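Local atomic coordinates of acetyltransferase (Agrobacterium tumefaciens, PDB entry 2FSR), a protein that probably transfers an acetyl group from acetyl-coenzyme A to an acceptor not identified here, as an acetyltransferase of the GNAT family. Residues L35-L40 with G100-N105; L115-Y120 with E131-L136; P28-E33 with G86-D91. All blocks are in the same frame, centred on the assembly; numbering follows the deposited sequence.

Contact 1. Residues L35-L40 with G100-N105; sequences LTLRPL and GQIGIN
L37 and I102 stand on strands two places apart in the sheet, their CA atoms 7.8 Å from each other, because strand 87-92 runs between 35-38 and 97-105 and pairs with each. What meets across that strand is therefore side chain only. On one face of the sheet the CD1 methyl of L37 touches the short branch of I102, at 4.2 Å from CG2. I102 has CG1 anti to the backbone N (chi1 -173°), which carries its longer arm off toward W117 and leaves CG2 for L37.

The residue before it, Q101, works on the other face. Its chain stays extended and crosses the end of L40 at about a right angle, bringing amide NE2 to 4.1 Å from L40 CD1, with the second methyl almost as near. This is van der Waals contact; the amide's polar partner is D76 of helix 66-83, whose carboxylate takes a hydrogen bond from NE2. The turn into L40 is braced by R38, whose NH1 reaches P39 O at 3.0 Å, while D44 and D91 form salt bridges to the same guanidinium.

L37 also packs on A135. One face, with L37 and I102, thus lies under helix 128-143, and the other, with Q101 and L40, reaches helix 66-83, as in the central antiparallel sheet of the GNAT fold with helices on both faces.

Contact 2. Residues L115-Y120 with E131-L136; sequences LGWLLY and EAAVAL
A133 and L115 make the middle of a contact carried by apolar side chains between strand 114-119 and helix 128-143. The helix segment runs nearly antiparallel to the strand, at 152°, with the axes 9.1 Å apart at their closest. A133 turns its methyl toward the strand, where its CB touches both L115 CD2 (4.1 Å) and W117 CE3 (4.2 Å). The methyl comes up to the benzo part of the indole obliquely. The tryptophan adopts the less common torsion, and with CG between backbone N and carbonyl carbon (chi1 52°) the six-membered ring turns CE3 to the A133 methyl.

L115 divides its two branches. CD2 rests against A133, its CB and its carbonyl oxygen alike, while CD1 meets CD2 of L136 at 4.3 Å, one turn further along the helix.

Strand, loop and helix here form the beta-alpha unit that in GNAT enzymes carries the acetyl-CoA site: the turn between them, ending at the start of the helix, usually cradles the pyrophosphate of the cofactor, and it probably does so in this protein too.

Hydrogen bonds run along the helix, and from the strand to its neighbours in the fold. In the helix, L136 N binds A132 O at 3.0 Å. The strand pairs with 97-105 through G116 and L118, and at L115 it also meets strand 149-153, where V150 bonds to its backbone and S151 OG to its carbonyl oxygen. Beyond the apolar patch, E131 carries the polar end of the helix segment, its carboxylate held by a salt bridge from R34 and a hydrogen bond with T32.

Contact 3. Residues P28-E33 with G86-D91; sequences PTLRTE and GALMID
L30 and L88 meet methyl to methyl, CD1 to CD1 at 4.1 Å, with their side chains crossing at about a right angle. The bond from CA to CB in L88 points at segment 28-33, whereas that of L30 runs alongside segment 86-91 and does not aim at it. The two leucines therefore come to their shared contact from different directions, and each reaches it with only one of its two branches.

The two methyls of L88 have different neighbours. With CG set anti to the carbonyl carbon, beside the backbone N (chi1 -63°), the fork of L88 can serve both L30 and P28. CD1 is spent on L30, and CD2 swings over to the backbone of P28, where it sits 3.4 Å from the carbonyl oxygen. That is a snug methyl-to-oxygen contact, and it is through this oxygen that P28 meets L88. L88 thus fills the angle between the prolyl carbonyl and the L30 side chain, and it accounts for half of the surface the two segments bury.

Strand 35-38 lies between the two segments in the sheet: L30 pairs with L37 through the backbone, and M89 on the far side pairs with R38. L88 in turn bonds through its backbone to I102 of strand 97-105. Above the leucines runs helix 128-143, with L136 on L88, W139 on P28 and A135 on T32, covering this face of the sheet near its edge.

Overall arrangement
All three contacts involve the same five-stranded sheet; helix 128-143 forms half of contact 2 and packs on L37 of contact 1 and L88 of contact 3. Contacts 1 and 3 each span two strands with a third between them, and they interleave, since each has a segment on a strand that lies between the segments of the other. Contact 2 instead joins strand to helix and lies one strand further on. Contacts 1 and 2 are buried near the centre of the chain, while contact 3 sits at the partly open edge. Aliphatic packing is shared by all; contact 1 adds an amide on the face away from the helix, contact 2 an indole ring, and contact 3 a backbone carbonyl.

Contact 1. Residues L35-L40 with G100-N105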
loop_
_atom_site.group_PDB
_atom_site.type_symbol
_atom_site.label_atom_id
_atom_site.label_comp_id
_atom_site.label_asym_id
_atom_site.label_seq_id
_atom_site.Cartn_x
_atom_site.Cartn_y
_atom_site.Cartn_z
ATOM N N LEU A 35 4.871 -11.244 -8.756
ATOM C CA LEU A 35 3.921 -11.125 -7.634
ATOM C C LEU A 35 2.467 -11.156 -8.049
ATOM O O LEU A 35 2.121 -10.848 -9.189
ATOM C CB LEU A 35 4.165 -9.819 -6.861
ATOM C CG LEU A 35 5.610 -9.485 -6.455
ATOM C CD1 LEU A 35 5.719 -8.028 -6.001
ATOM C CD2 LEU A 35 6.107 -10.484 -5.402
ATOM N N THR A 36 1.622 -11.532 -7.102
ATOM C CA THR A 36 0.171 -11.393 -7.265
ATOM C C THR A 36 -0.279 -10.439 -6.157
ATOM O O THR A 36 0.067 -10.639 -4.978
ATOM C CB THR A 36 -0.559 -12.746 -7.154
ATOM O OG1 THR A 36 -0.129 -13.606 -8.227
ATOM C CG2 THR A 36 -2.082 -12.564 -7.258
ATOM N N LEU A 37 -0.992 -9.375 -6.542
ATOM C CA LEU A 37 -1.442 -8.356 -5.585
ATOM C C LEU A 37 -2.938 -8.508 -5.486
ATOM O O LEU A 37 -3.638 -8.203 -6.446
ATOM C CB LEU A 37 -1.062 -6.948 -6.074
ATOM C CG LEU A 37 0.384 -6.789 -6.565
ATOM C CD1 LEU A 37 0.651 -5.353 -6.969
ATOM C CD2 LEU A 37 1.398 -7.239 -5.522
ATOM N N ARG A 38 -3.430 -9.003 -4.353
ATOM C CA ARG A 38 -4.822 -9.468 -4.303
ATOM C C ARG A 38 -5.582 -8.985 -3.062
ATOM O O ARG A 38 -4.992 -8.454 -2.123
ATOM C CB ARG A 38 -4.908 -10.998 -4.421
ATOM C CG ARG A 38 -3.934 -11.737 -3.533
ATOM C CD ARG A 38 -4.575 -12.194 -2.275
ATOM N NE ARG A 38 -3.610 -12.812 -1.358
ATOM C CZ ARG A 38 -3.752 -12.806 -0.043
ATOM N NH1 ARG A 38 -4.835 -12.249 0.503
ATOM N NH2 ARG A 38 -2.818 -13.346 0.728
ATOM N N PRO A 39 -6.910 -9.121 -3.090
ATOM C CA PRO A 39 -7.677 -8.598 -1.949
ATOM C C PRO A 39 -7.362 -9.228 -0.596
ATOM O O PRO A 39 -7.045 -10.413 -0.489
ATOM C CB PRO A 39 -9.137 -8.867 -2.341
ATOM C CG PRO A 39 -9.089 -9.049 -3.864
ATOM C CD PRO A 39 -7.771 -9.696 -4.140
ATOM N N LEU A 40 -7.486 -8.407 0.432
ATOM C CA LEU A 40 -7.359 -8.848 1.814
ATOM C C LEU A 40 -8.399 -9.913 2.145
ATOM O O LEU A 40 -9.535 -9.877 1.643
ATOM C CB LEU A 40 -7.548 -7.664 2.766
ATOM C CG LEU A 40 -6.291 -6.898 3.177
ATOM C CD1 LEU A 40 -5.645 -6.167 1.977
ATOM C CD2 LEU A 40 -6.562 -5.920 4.332
ATOM N N GLY A 100 3.672 -9.612 2.216
ATOM C CA GLY A 100 3.517 -8.227 2.664
ATOM C C GLY A 100 2.294 -7.576 2.050
ATOM O O GLY A 100 1.345 -8.261 1.733
ATOM N N GLN A 101 2.336 -6.253 1.912
ATOM C CA GLN A 101 1.143 -5.507 1.529
ATOM C C GLN A 101 1.563 -4.228 0.824
ATOM O O GLN A 101 2.592 -3.618 1.162
ATOM C CB GLN A 101 0.321 -5.186 2.774
ATOM C CG GLN A 101 -1.024 -4.512 2.479
ATOM C CD GLN A 101 -1.589 -3.846 3.710
ATOM O OE1 GLN A 101 -1.024 -2.872 4.194
ATOM N NE2 GLN A 101 -2.696 -4.392 4.246
ATOM N N ILE A 102 0.738 -3.834 -0.144
ATOM C CA ILE A 102 0.875 -2.564 -0.855
ATOM C C ILE A 102 -0.490 -1.878 -0.854
ATOM O O ILE A 102 -1.513 -2.560 -0.914
ATOM C CB ILE A 102 1.373 -2.794 -2.322
ATOM C CG1 ILE A 102 1.689 -1.466 -3.026
ATOM C CG2 ILE A 102 0.361 -3.610 -3.136
ATOM C CD1 ILE A 102 2.910 -0.758 -2.545
ATOM N N GLY A 103 -0.523 -0.549 -0.753
ATOM C CA GLY A 103 -1.835 0.121 -0.761
ATOM C C GLY A 103 -1.827 1.590 -1.090
ATOM O O GLY A 103 -0.801 2.261 -1.001
ATOM N N ILE A 104 -2.995 2.075 -1.498
ATOM C CA ILE A 104 -3.217 3.502 -1.572
ATOM C C ILE A 104 -4.330 3.864 -0.589
ATOM O O ILE A 104 -5.401 3.251 -0.591
ATOM C CB ILE A 104 -3.559 3.962 -2.993
ATOM C CG1 ILE A 104 -2.386 3.684 -3.937
ATOM C CG2 ILE A 104 -3.917 5.450 -3.027
ATOM C CD1 ILE A 104 -2.783 3.729 -5.413
ATOM N N ASN A 105 -4.016 4.857 0.227
ATOM C CA ASN A 105 -4.811 5.253 1.395
ATOM C C ASN A 105 -5.441 6.609 1.201
ATOM O O ASN A 105 -4.789 7.535 0.697
ATOM C CB ASN A 105 -3.868 5.368 2.581
ATOM C CG ASN A 105 -3.168 4.060 2.879
ATOM O OD1 ASN A 105 -3.795 3.118 3.367
ATOM N ND2 ASN A 105 -1.889 3.968 2.540
#

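Contact 2. Residues L115-Y120 with E131-L136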
loop_
_atom_site.group_PDB
_atom_site.type_symbol
_atom_site.label_atom_id
_atom_site.label_comp_id
_atom_site.label_asym_id
_atom_site.label_seq_id
_atom_site.Cartn_x
_atom_site.Cartn_y
_atom_site.Cartn_z
ATOM N N LEU A 115 0.536 6.258 -1.114
ATOM C CA LEU A 115 1.029 4.925 -1.441
ATOM C C LEU A 115 1.939 4.420 -0.318
ATOM O O LEU A 115 2.898 5.097 0.069
ATOM C CB LEU A 115 1.819 4.985 -2.764
ATOM C CG LEU A 115 2.404 3.692 -3.359
ATOM C CD1 LEU A 115 1.311 2.763 -3.833
ATOM C CD2 LEU A 115 3.356 4.013 -4.521
ATOM N N GLY A 116 1.616 3.243 0.225
ATOM C CA GLY A 116 2.460 2.661 1.272
ATOM C C GLY A 116 2.697 1.190 1.044
ATOM O O GLY A 116 1.962 0.538 0.316
ATOM N N TRP A 117 3.751 0.667 1.666
ATOM C CA TRP A 117 4.097 -0.753 1.479
ATOM C C TRP A 117 4.773 -1.285 2.723
ATOM O O TRP A 117 5.325 -0.528 3.521
ATOM C CB TRP A 117 5.048 -0.971 0.275
ATOM C CG TRP A 117 6.261 -0.085 0.343
ATOM C CD1 TRP A 117 7.445 -0.341 0.988
ATOM C CD2 TRP A 117 6.395 1.217 -0.230
ATOM N NE1 TRP A 117 8.295 0.734 0.866
ATOM C CE2 TRP A 117 7.681 1.700 0.112
ATOM C CE3 TRP A 117 5.548 2.030 -0.993
ATOM C CZ2 TRP A 117 8.135 2.962 -0.279
ATOM C CZ3 TRP A 117 6.003 3.275 -1.387
ATOM C CH2 TRP A 117 7.278 3.734 -1.026
ATOM N N LEU A 118 4.723 -2.603 2.868
ATOM C CA LEU A 118 5.450 -3.282 3.927
ATOM C C LEU A 118 5.737 -4.708 3.463
ATOM O O LEU A 118 4.975 -5.298 2.691
ATOM C CB LEU A 118 4.656 -3.287 5.240
ATOM C CG LEU A 118 3.307 -4.021 5.241
ATOM C CD1 LEU A 118 3.472 -5.504 5.630
ATOM C CD2 LEU A 118 2.338 -3.333 6.204
ATOM N N LEU A 119 6.860 -5.253 3.939
ATOM C CA LEU A 119 7.233 -6.647 3.704
ATOM C C LEU A 119 7.471 -7.348 5.017
ATOM O O LEU A 119 8.052 -6.769 5.950
ATOM C CB LEU A 119 8.502 -6.751 2.843
ATOM C CG LEU A 119 8.388 -6.304 1.386
ATOM C CD1 LEU A 119 9.750 -6.454 0.691
ATOM C CD2 LEU A 119 7.319 -7.084 0.611
ATOM N N TYR A 120 7.020 -8.597 5.091
ATOM C CA TYR A 120 7.241 -9.415 6.261
ATOM C C TYR A 120 8.694 -9.870 6.295
ATOM O O TYR A 120 9.395 -9.844 5.289
ATOM C CB TYR A 120 6.319 -10.629 6.233
ATOM C CG TYR A 120 4.840 -10.259 6.278
ATOM C CD1 TYR A 120 4.402 -9.118 6.962
ATOM C CD2 TYR A 120 3.895 -11.059 5.670
ATOM C CE1 TYR A 120 3.034 -8.786 7.017
ATOM C CE2 TYR A 120 2.521 -10.746 5.720
ATOM C CZ TYR A 120 2.114 -9.600 6.381
ATOM O OH TYR A 120 0.761 -9.300 6.429
ATOM N N GLU A 131 8.578 -3.386 -6.842
ATOM C CA GLU A 131 7.805 -4.025 -7.901
ATOM C C GLU A 131 6.314 -3.881 -7.629
ATOM O O GLU A 131 5.532 -3.546 -8.538
ATOM C CB GLU A 131 8.195 -5.507 -8.059
ATOM C CG GLU A 131 7.429 -6.235 -9.154
ATOM C CD GLU A 131 7.924 -7.665 -9.387
ATOM O OE1 GLU A 131 9.142 -7.897 -9.223
ATOM O OE2 GLU A 131 7.118 -8.530 -9.768
ATOM N N ALA A 132 5.916 -4.128 -6.377
ATOM C CA ALA A 132 4.511 -3.974 -5.991
ATOM C C ALA A 132 4.069 -2.517 -6.085
ATOM O O ALA A 132 2.962 -2.225 -6.596
ATOM C CB ALA A 132 4.284 -4.528 -4.582
ATOM N N ALA A 133 4.936 -1.611 -5.633
ATOM C CA ALA A 133 4.624 -0.163 -5.639
ATOM C C ALA A 133 4.447 0.366 -7.061
ATOM O O ALA A 133 3.516 1.134 -7.328
ATOM C CB ALA A 133 5.696 0.628 -4.904
ATOM N N VAL A 134 5.335 -0.024 -7.969
ATOM C CA VAL A 134 5.223 0.401 -9.374
ATOM C C VAL A 134 3.891 -0.048 -9.959
ATOM O O VAL A 134 3.209 0.735 -10.657
ATOM C CB VAL A 134 6.403 -0.156 -10.225
ATOM C CG1 VAL A 134 6.074 -0.137 -11.720
ATOM C CG2 VAL A 134 7.692 0.623 -9.920
ATOM N N ALA A 135 3.502 -1.292 -9.684
ATOM C CA ALA A 135 2.274 -1.854 -10.240
ATOM C C ALA A 135 1.058 -1.100 -9.745
ATOM O O ALA A 135 0.194 -0.722 -10.543
ATOM C CB ALA A 135 2.158 -3.345 -9.918
ATOM N N LEU A 136 0.977 -0.861 -8.436
ATOM C CA LEU A 136 -0.218 -0.184 -7.921
ATOM C C LEU A 136 -0.217 1.304 -8.256
ATOM O O LEU A 136 -1.276 1.875 -8.547
ATOM C CB LEU A 136 -0.382 -0.414 -6.415
ATOM C CG LEU A 136 -1.732 0.024 -5.846
ATOM C CD1 LEU A 136 -2.926 -0.682 -6.504
ATOM C CD2 LEU A 136 -1.754 -0.146 -4.320
#

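Contact 3. Residues P28-E33 with G86-D91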
loop_
_atom_site.group_PDB
_atom_site.type_symbol
_atom_site.label_atom_id
_atom_site.label_comp_id
_atom_site.label_asym_id
_atom_site.label_seq_id
_atom_site.Cartn_x
_atom_site.Cartn_y
_atom_site.Cartn_z
ATOM N N PRO A 28 -9.520 -5.371 -7.454
ATOM C CA PRO A 28 -8.641 -5.990 -8.452
ATOM C C PRO A 28 -7.700 -7.050 -7.860
ATOM O O PRO A 28 -7.411 -7.052 -6.648
ATOM C CB PRO A 28 -7.816 -4.813 -8.983
ATOM C CG PRO A 28 -8.542 -3.597 -8.585
ATOM C CD PRO A 28 -9.229 -3.942 -7.288
ATOM N N THR A 29 -7.260 -7.957 -8.725
ATOM C CA THR A 29 -6.089 -8.797 -8.445
ATOM C C THR A 29 -5.085 -8.508 -9.556
ATOM O O THR A 29 -5.305 -8.877 -10.721
ATOM C CB THR A 29 -6.426 -10.297 -8.417
ATOM O OG1 THR A 29 -7.247 -10.579 -7.284
ATOM C CG2 THR A 29 -5.140 -11.159 -8.318
ATOM N N LEU A 30 -4.004 -7.814 -9.196
ATOM C CA LEU A 30 -2.978 -7.426 -10.159
ATOM C C LEU A 30 -1.871 -8.464 -10.200
ATOM O O LEU A 30 -1.496 -9.040 -9.164
ATOM C CB LEU A 30 -2.388 -6.056 -9.817
ATOM C CG LEU A 30 -3.403 -4.931 -9.631
ATOM C CD1 LEU A 30 -2.682 -3.647 -9.297
ATOM C CD2 LEU A 30 -4.248 -4.774 -10.888
ATOM N N ARG A 31 -1.371 -8.696 -11.406
ATOM C CA ARG A 31 -0.226 -9.557 -11.604
ATOM C C ARG A 31 0.971 -8.746 -12.063
ATOM O O ARG A 31 0.874 -7.868 -12.932
ATOM C CB ARG A 31 -0.549 -10.674 -12.588
ATOM C CG ARG A 31 -1.450 -11.750 -11.999
ATOM C CD ARG A 31 -0.881 -13.140 -12.241
ATOM N NE ARG A 31 -0.028 -13.599 -11.138
ATOM C CZ ARG A 31 1.262 -13.305 -10.986
ATOM N NH1 ARG A 31 1.920 -13.789 -9.950
ATOM N NH2 ARG A 31 1.902 -12.532 -11.851
ATOM N N THR A 32 2.103 -9.021 -11.438
ATOM C CA THR A 32 3.354 -8.443 -11.873
ATOM C C THR A 32 4.274 -9.581 -12.334
ATOM O O THR A 32 3.845 -10.741 -12.426
ATOM C CB THR A 32 4.011 -7.582 -10.762
ATOM O OG1 THR A 32 4.562 -8.409 -9.731
ATOM C CG2 THR A 32 2.988 -6.623 -10.138
ATOM N N GLU A 33 5.527 -9.251 -12.616
ATOM C CA GLU A 33 6.490 -10.249 -13.068
ATOM C C GLU A 33 6.537 -11.402 -12.071
ATOM O O GLU A 33 6.379 -12.567 -12.451
ATOM C CB GLU A 33 7.861 -9.598 -13.209
ATOM C CG GLU A 33 9.024 -10.557 -13.465
ATOM C CD GLU A 33 10.341 -9.811 -13.580
ATOM O OE1 GLU A 33 10.413 -8.844 -14.374
ATOM O OE2 GLU A 33 11.301 -10.182 -12.873
ATOM N N GLY A 86 -7.179 1.026 -2.512
ATOM C CA GLY A 86 -6.990 0.481 -1.169
ATOM C C GLY A 86 -5.789 -0.436 -1.147
ATOM O O GLY A 86 -4.907 -0.317 -2.004
ATOM N N ALA A 87 -5.739 -1.329 -0.160
ATOM C CA ALA A 87 -4.587 -2.226 -0.014
ATOM C C ALA A 87 -4.805 -3.529 -0.750
ATOM O O ALA A 87 -5.954 -3.986 -0.924
ATOM C CB ALA A 87 -4.342 -2.525 1.453
ATOM N N LEU A 88 -3.688 -4.127 -1.157
ATOM C CA LEU A 88 -3.680 -5.482 -1.694
ATOM C C LEU A 88 -2.559 -6.234 -0.981
ATOM O O LEU A 88 -1.504 -5.649 -0.657
ATOM C CB LEU A 88 -3.408 -5.461 -3.201
ATOM C CG LEU A 88 -4.462 -4.735 -4.056
ATOM C CD1 LEU A 88 -3.960 -4.471 -5.479
ATOM C CD2 LEU A 88 -5.774 -5.506 -4.059
HETATM N N MSE A 89 -2.802 -7.510 -0.688
HETATM C CA MSE A 89 -1.751 -8.338 -0.118
HETATM C C MSE A 89 -0.828 -8.777 -1.237
HETATM O O MSE A 89 -1.284 -9.029 -2.352
HETATM C CB MSE A 89 -2.341 -9.553 0.595
HETATM C CG MSE A 89 -3.296 -9.248 1.769
HETATM SE SE MSE A 89 -2.682 -7.930 3.057
HETATM C CE MSE A 89 -1.142 -8.895 3.768
ATOM N N ILE A 90 0.456 -8.890 -0.910
ATOM C CA ILE A 90 1.475 -9.307 -1.880
ATOM C C ILE A 90 1.758 -10.785 -1.708
ATOM O O ILE A 90 2.238 -11.201 -0.641
ATOM C CB ILE A 90 2.804 -8.530 -1.696
ATOM C CG1 ILE A 90 2.581 -6.999 -1.723
ATOM C CG2 ILE A 90 3.832 -8.973 -2.740
ATOM C CD1 ILE A 90 3.839 -6.182 -1.368
ATOM N N ASP A 91 1.452 -11.563 -2.746
ATOM C CA ASP A 91 1.795 -12.995 -2.772
ATOM C C ASP A 91 2.888 -13.259 -3.799
ATOM O O ASP A 91 2.951 -12.601 -4.830
ATOM C CB ASP A 91 0.575 -13.860 -3.125
ATOM C CG ASP A 91 -0.478 -13.918 -2.022
ATOM O OD1 ASP A 91 -0.258 -13.435 -0.886
ATOM O OD2 ASP A 91 -1.563 -14.482 -2.326
#